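Enterochelin esterase (PDB 3MGA) probably hydrolyses ester bonds of the siderophore enterobactin (enterochelin) in its iron-loaded form, acting as a ferric enterobactin esterase of the alpha/beta-hydrolase superfamily. Local coordinates at residues L207-F212 with I240-T245; H247-L252 with Q288-L293. All coordinates share one frame; numbering follows the deposited sequence.

Contact 1. Residues L207-F212 with I240-T245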
loop_
_atom_site.group_PDB
_atom_site.type_symbol
_atom_site.label_atom_id
_atom_site.label_comp_id
_atom_site.label_asym_id
_atom_site.label_seq_id
_atom_site.Cartn_x
_atom_site.Cartn_y
_atom_site.Cartn_z
ATOM N N LEU A 207 -10.819 -4.245 6.966
ATOM C CA LEU A 207 -9.735 -3.991 6.035
ATOM C C LEU A 207 -10.159 -4.276 4.606
ATOM O O LEU A 207 -10.501 -5.409 4.254
ATOM C CB LEU A 207 -8.482 -4.786 6.394
ATOM C CG LEU A 207 -7.616 -4.277 7.554
ATOM C CD1 LEU A 207 -8.363 -4.215 8.869
ATOM C CD2 LEU A 207 -6.401 -5.169 7.692
ATOM N N LEU A 208 -10.126 -3.234 3.782
ATOM C CA LEU A 208 -10.482 -3.357 2.382
ATOM C C LEU A 208 -9.294 -3.999 1.662
ATOM O O LEU A 208 -8.217 -4.125 2.248
ATOM C CB LEU A 208 -10.857 -1.994 1.814
ATOM C CG LEU A 208 -12.067 -1.363 2.510
ATOM C CD1 LEU A 208 -12.262 0.087 2.062
ATOM C CD2 LEU A 208 -13.355 -2.205 2.288
ATOM N N ASP A 209 -9.482 -4.407 0.408
ATOM C CA ASP A 209 -8.437 -5.119 -0.327
ATOM C C ASP A 209 -7.965 -6.304 0.522
ATOM O O ASP A 209 -6.771 -6.589 0.636
ATOM C CB ASP A 209 -7.299 -4.183 -0.729
ATOM C CG ASP A 209 -7.694 -3.246 -1.871
ATOM O OD1 ASP A 209 -8.284 -3.729 -2.859
ATOM O OD2 ASP A 209 -7.395 -2.039 -1.803
ATOM N N GLY A 210 -8.935 -6.993 1.112
ATOM C CA GLY A 210 -8.674 -8.142 1.973
ATOM C C GLY A 210 -7.890 -9.264 1.324
ATOM O O GLY A 210 -7.111 -9.951 1.988
ATOM N N GLN A 211 -8.102 -9.460 0.024
ATOM C CA GLN A 211 -7.406 -10.502 -0.715
ATOM C C GLN A 211 -5.881 -10.329 -0.600
ATOM O O GLN A 211 -5.151 -11.304 -0.406
ATOM C CB GLN A 211 -7.869 -10.550 -2.185
ATOM C CG GLN A 211 -7.506 -9.345 -3.078
ATOM C CD GLN A 211 -8.118 -8.005 -2.650
ATOM O OE1 GLN A 211 -9.091 -7.956 -1.905
ATOM N NE2 GLN A 211 -7.538 -6.906 -3.145
ATOM N N PHE A 212 -5.418 -9.086 -0.669
ATOM C CA PHE A 212 -3.997 -8.784 -0.585
ATOM C C PHE A 212 -3.454 -9.026 0.811
ATOM O O PHE A 212 -2.430 -9.694 0.982
ATOM C CB PHE A 212 -3.759 -7.320 -0.969
ATOM C CG PHE A 212 -2.314 -6.957 -1.094
ATOM C CD1 PHE A 212 -1.658 -7.105 -2.307
ATOM C CD2 PHE A 212 -1.612 -6.469 -0.009
ATOM C CE1 PHE A 212 -0.324 -6.777 -2.423
ATOM C CE2 PHE A 212 -0.289 -6.133 -0.116
ATOM C CZ PHE A 212 0.362 -6.282 -1.320
ATOM N N ILE A 240 -12.092 -7.855 3.520
ATOM C CA ILE A 240 -13.054 -8.004 2.434
ATOM C C ILE A 240 -12.380 -8.035 1.065
ATOM O O ILE A 240 -11.585 -7.167 0.731
ATOM C CB ILE A 240 -14.110 -6.890 2.447
ATOM C CG1 ILE A 240 -14.729 -6.740 3.841
ATOM C CG2 ILE A 240 -15.194 -7.186 1.415
ATOM C CD1 ILE A 240 -15.757 -5.632 3.916
ATOM N N ASP A 241 -12.723 -9.045 0.277
ATOM C CA ASP A 241 -12.176 -9.218 -1.066
ATOM C C ASP A 241 -12.801 -8.177 -1.975
ATOM O O ASP A 241 -14.032 -8.035 -2.002
ATOM C CB ASP A 241 -12.532 -10.621 -1.570
ATOM C CG ASP A 241 -11.860 -10.982 -2.873
ATOM O OD1 ASP A 241 -11.146 -10.154 -3.462
ATOM O OD2 ASP A 241 -12.049 -12.130 -3.316
ATOM N N ALA A 242 -11.960 -7.437 -2.696
ATOM C CA ALA A 242 -12.430 -6.429 -3.647
ATOM C C ALA A 242 -12.874 -7.100 -4.952
ATOM O O ALA A 242 -13.435 -6.442 -5.834
ATOM C CB ALA A 242 -11.332 -5.396 -3.933
ATOM N N ILE A 243 -12.582 -8.399 -5.068
ATOM C CA ILE A 243 -12.944 -9.234 -6.223
ATOM C C ILE A 243 -12.010 -9.048 -7.414
ATOM O O ILE A 243 -11.237 -9.939 -7.753
ATOM C CB ILE A 243 -14.420 -9.023 -6.692
ATOM C CG1 ILE A 243 -15.396 -9.259 -5.540
ATOM C CG2 ILE A 243 -14.741 -9.953 -7.847
ATOM C CD1 ILE A 243 -16.849 -9.150 -5.948
ATOM N N ASP A 244 -12.094 -7.895 -8.055
ATOM C CA ASP A 244 -11.266 -7.609 -9.220
ATOM C C ASP A 244 -11.282 -6.112 -9.482
ATOM O O ASP A 244 -11.991 -5.376 -8.804
ATOM C CB ASP A 244 -11.753 -8.412 -10.441
ATOM C CG ASP A 244 -13.224 -8.178 -10.754
ATOM O OD1 ASP A 244 -13.797 -7.202 -10.225
ATOM O OD2 ASP A 244 -13.806 -8.965 -11.534
ATOM N N THR A 245 -10.498 -5.668 -10.457
ATOM C CA THR A 245 -10.395 -4.245 -10.794
ATOM C C THR A 245 -11.727 -3.618 -11.216
ATOM O O THR A 245 -12.053 -2.506 -10.803
ATOM C CB THR A 245 -9.328 -4.026 -11.884
ATOM O OG1 THR A 245 -8.061 -4.462 -11.379
ATOM C CG2 THR A 245 -9.226 -2.558 -12.278
HETATM O O HOH W 1 -12.151 -4.647 -0.327
#
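In the alpha/beta-hydrolase sheet, Leu207 and Ile240 end neighbouring parallel strands, the two sides of a beta-alpha-beta crossover. Ile240 N donates to Leu207 O over 3.0 Å, nearly straight in line with the carbonyl. Gly210 N then turns back to Ile240 O at 2.7 Å, from above the carbonyl plane. Glycine suits this place because, with no side chain, its CA can come within 4.4 Å of the CA of Ile240. A water bridges Asp209 N and the same Ile240 O, giving that buried carbonyl a second donor. Leu208 and Ile240 put branched apolar chains into the core, where both pack against helix 256-273.

Gln211 carries the side-chain part. Its CG sits between the backbone N and the carbonyl carbon (chi1 67°), and a second bend at CD folds the chain back toward the loop after Ile240. OE1 accepts from Ala242 N at 3.0 Å, a straight bond (167° at the hydrogen) arriving from above the amide plane, while NE2 donates to Asp209 OD1, also paired with Arg248, at 3.3 Å; together they should fix the amide's rotation. Ala242 turns its CB toward this pair, 3.6 Å from Asp209 OD1, and a methyl is short enough to sit beside both. Asp241 crosses Gln211 at about a right angle and closes an Asx turn, its OD1 taking Ile243 N at 2.8 Å from above the carboxylate plane.

Contact 2. Residues H247-L252 with Q288-L293. With GOL (glycerol), chain E.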
loop_
_atom_site.group_PDB
_atom_site.type_symbol
_atom_site.label_atom_id
_atom_site.label_comp_id
_atom_site.label_asym_id
_atom_site.label_seq_id
_atom_site.Cartn_x
_atom_site.Cartn_y
_atom_site.Cartn_z
ATOM N N HIS A 247 -14.823 -4.483 -10.367
ATOM C CA HIS A 247 -15.679 -4.284 -9.198
ATOM C C HIS A 247 -15.126 -3.263 -8.223
ATOM O O HIS A 247 -15.856 -2.402 -7.748
ATOM C CB HIS A 247 -15.918 -5.603 -8.462
ATOM C CG HIS A 247 -16.764 -6.574 -9.226
ATOM N ND1 HIS A 247 -16.233 -7.575 -10.010
ATOM C CD2 HIS A 247 -18.108 -6.696 -9.319
ATOM C CE1 HIS A 247 -17.215 -8.274 -10.552
ATOM N NE2 HIS A 247 -18.361 -7.760 -10.150
ATOM N N ARG A 248 -13.833 -3.366 -7.935
ATOM C CA ARG A 248 -13.176 -2.475 -6.999
ATOM C C ARG A 248 -13.304 -1.009 -7.430
ATOM O O ARG A 248 -13.607 -0.137 -6.613
ATOM C CB ARG A 248 -11.704 -2.877 -6.851
ATOM C CG ARG A 248 -10.929 -2.070 -5.828
ATOM C CD ARG A 248 -9.490 -2.554 -5.698
ATOM N NE ARG A 248 -8.793 -1.823 -4.642
ATOM C CZ ARG A 248 -8.132 -0.686 -4.820
ATOM N NH1 ARG A 248 -8.055 -0.125 -6.021
ATOM N NH2 ARG A 248 -7.547 -0.101 -3.784
ATOM N N SER A 249 -13.071 -0.749 -8.711
ATOM C CA SER A 249 -13.164 0.606 -9.244
ATOM C C SER A 249 -14.609 1.121 -9.239
ATOM O O SER A 249 -14.836 2.327 -9.307
ATOM C CB SER A 249 -12.570 0.664 -10.653
ATOM O OG SER A 249 -11.201 0.287 -10.632
ATOM N N GLN A 250 -15.574 0.205 -9.160
ATOM C CA GLN A 250 -16.998 0.562 -9.119
ATOM C C GLN A 250 -17.566 0.606 -7.690
ATOM O O GLN A 250 -18.441 1.417 -7.393
ATOM C CB GLN A 250 -17.819 -0.455 -9.927
ATOM C CG GLN A 250 -17.605 -0.411 -11.435
ATOM C CD GLN A 250 -18.337 -1.538 -12.184
ATOM O OE1 GLN A 250 -18.522 -2.652 -11.663
ATOM N NE2 GLN A 250 -18.729 -1.255 -13.421
ATOM N N GLU A 251 -17.063 -0.259 -6.811
ATOM C CA GLU A 251 -17.594 -0.369 -5.443
ATOM C C GLU A 251 -16.903 0.456 -4.363
ATOM O O GLU A 251 -17.550 0.842 -3.397
ATOM C CB GLU A 251 -17.623 -1.852 -5.020
ATOM C CG GLU A 251 -18.545 -2.710 -5.902
ATOM C CD GLU A 251 -18.508 -4.201 -5.577
ATOM O OE1 GLU A 251 -17.529 -4.679 -4.953
ATOM O OE2 GLU A 251 -19.470 -4.900 -5.965
ATOM N N LEU A 252 -15.609 0.721 -4.512
ATOM C CA LEU A 252 -14.878 1.489 -3.506
ATOM C C LEU A 252 -14.931 3.019 -3.636
ATOM O O LEU A 252 -14.982 3.712 -2.617
ATOM C CB LEU A 252 -13.410 1.035 -3.422
ATOM C CG LEU A 252 -13.134 -0.382 -2.902
ATOM C CD1 LEU A 252 -11.618 -0.612 -2.764
ATOM C CD2 LEU A 252 -13.809 -0.618 -1.565
ATOM N N GLN A 288 -6.455 1.371 1.444
ATOM C CA GLN A 288 -5.406 2.062 0.719
ATOM C C GLN A 288 -5.869 2.439 -0.679
ATOM O O GLN A 288 -6.598 1.686 -1.321
ATOM C CB GLN A 288 -4.165 1.177 0.597
ATOM C CG GLN A 288 -3.729 0.519 1.889
ATOM C CD GLN A 288 -4.591 -0.662 2.269
ATOM O OE1 GLN A 288 -5.006 -1.437 1.412
ATOM N NE2 GLN A 288 -4.829 -0.832 3.564
ATOM N N SER A 289 -5.422 3.602 -1.149
ATOM C CA SER A 289 -5.747 4.089 -2.490
ATOM C C SER A 289 -7.275 4.259 -2.556
ATOM O O SER A 289 -7.816 4.995 -1.722
ATOM C CB SER A 289 -5.167 3.133 -3.533
ATOM O OG SER A 289 -5.143 3.725 -4.813
ATOM N N PHE A 290 -7.993 3.613 -3.484
ATOM C CA PHE A 290 -9.462 3.770 -3.470
ATOM C C PHE A 290 -10.031 3.276 -2.144
ATOM O O PHE A 290 -11.126 3.681 -1.751
ATOM C CB PHE A 290 -10.206 3.058 -4.611
ATOM C CG PHE A 290 -10.147 3.758 -5.939
ATOM C CD1 PHE A 290 -10.302 5.131 -6.033
ATOM C CD2 PHE A 290 -10.100 3.015 -7.116
ATOM C CE1 PHE A 290 -10.303 5.765 -7.275
ATOM C CE2 PHE A 290 -10.104 3.638 -8.352
ATOM C CZ PHE A 290 -10.203 5.016 -8.432
ATOM N N GLY A 291 -9.298 2.384 -1.478
ATOM C CA GLY A 291 -9.713 1.860 -0.180
ATOM C C GLY A 291 -9.695 2.941 0.887
ATOM O O GLY A 291 -10.501 2.915 1.823
ATOM N N GLY A 292 -8.766 3.888 0.748
ATOM C CA GLY A 292 -8.630 4.992 1.704
ATOM C C GLY A 292 -9.761 5.983 1.524
ATOM O O GLY A 292 -10.325 6.496 2.497
ATOM N N LEU A 293 -10.081 6.240 0.265
ATOM C CA LEU A 293 -11.163 7.130 -0.097
ATOM C C LEU A 293 -12.474 6.552 0.408
ATOM O O LEU A 293 -13.294 7.254 1.008
ATOM C CB LEU A 293 -11.214 7.289 -1.630
ATOM C CG LEU A 293 -12.390 8.019 -2.285
ATOM C CD1 LEU A 293 -12.507 9.467 -1.832
ATOM C CD2 LEU A 293 -12.240 7.942 -3.807
HETATM C C1 GOL E . -5.831 3.984 -9.356
HETATM O O1 GOL E . -6.071 2.774 -10.037
HETATM C C2 GOL E . -5.733 3.749 -7.855
HETATM O O2 GOL E . -4.423 3.341 -7.516
HETATM C C3 GOL E . -6.728 2.675 -7.422
HETATM O O3 GOL E . -7.130 2.865 -6.083
#
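Leu252 packs tightly on Phe290 at the turn after strand 284-288, where the sequence fits the nucleophile elbow of an alpha/beta hydrolase. Leu252 CB lies 4.0 Å from Phe290 CB, and Leu252 CD1 reaches to 4.0 Å from Gly291 N. A branched apolar chain fills this buried corner, and Gly291 suits the tight strand-to-helix turn, where a side-chain carbon would run into Gln288 N.

The other side, around Arg248, is looser, partly exposed, and bridged by a glycerol, probably from the crystallisation liquor. Arg248 reaches the elbow because its CG is anti to the backbone N (chi1 -176°) and the chain stays extended to NE, which pairs with Asp209. Its guanidinium turns one face to Phe290 CB and an edge to Gln288 O, but does not hydrogen-bond the latter. NH1 donates to glycerol O3 at 3.1 Å; Phe290 N gives the same oxygen a second bond at 2.8 Å. Ser289 OG bonds glycerol O2 at 2.8 Å and also meets O3, and glycerol C2 lies over one face of the Phe290 ring. Phe290 N, just after the probable nucleophile Ser289, is placed as an oxyanion-hole donor of this fold would be, with Arg248 NH1 a possible second.

Helix 245-251 thus abuts the first turn of helix 290-301, while the loop after strand 308-312 brings Ser315 to Ser289 and Trp318 nearly perpendicular to the Phe290 ring.

In the fold
From the N terminus, the chain first passes through the E-set-like domain and enters the esterase sheet. Contact 1 closes the loop that leaves strand 204-207 through helices 210-216 and 220-228 and returns along strand 236-240. Contact 2 opens only afterwards: helix 256-273 and strand 284-288 fill its loop, so the two lie in series and neither nests in nor crosses the other. Contact 1 ties the ends of strands 204-207 and 236-240, while contact 2 sets helix 245-251 on the elbow after strand 284-288. Their centres are about 9 Å apart: Leu208 CD1 packs 3.3 Å from Gly291 O, and a salt bridge joins Asp209 OD1 to Arg248 NE at 2.7 Å beside the probable active site.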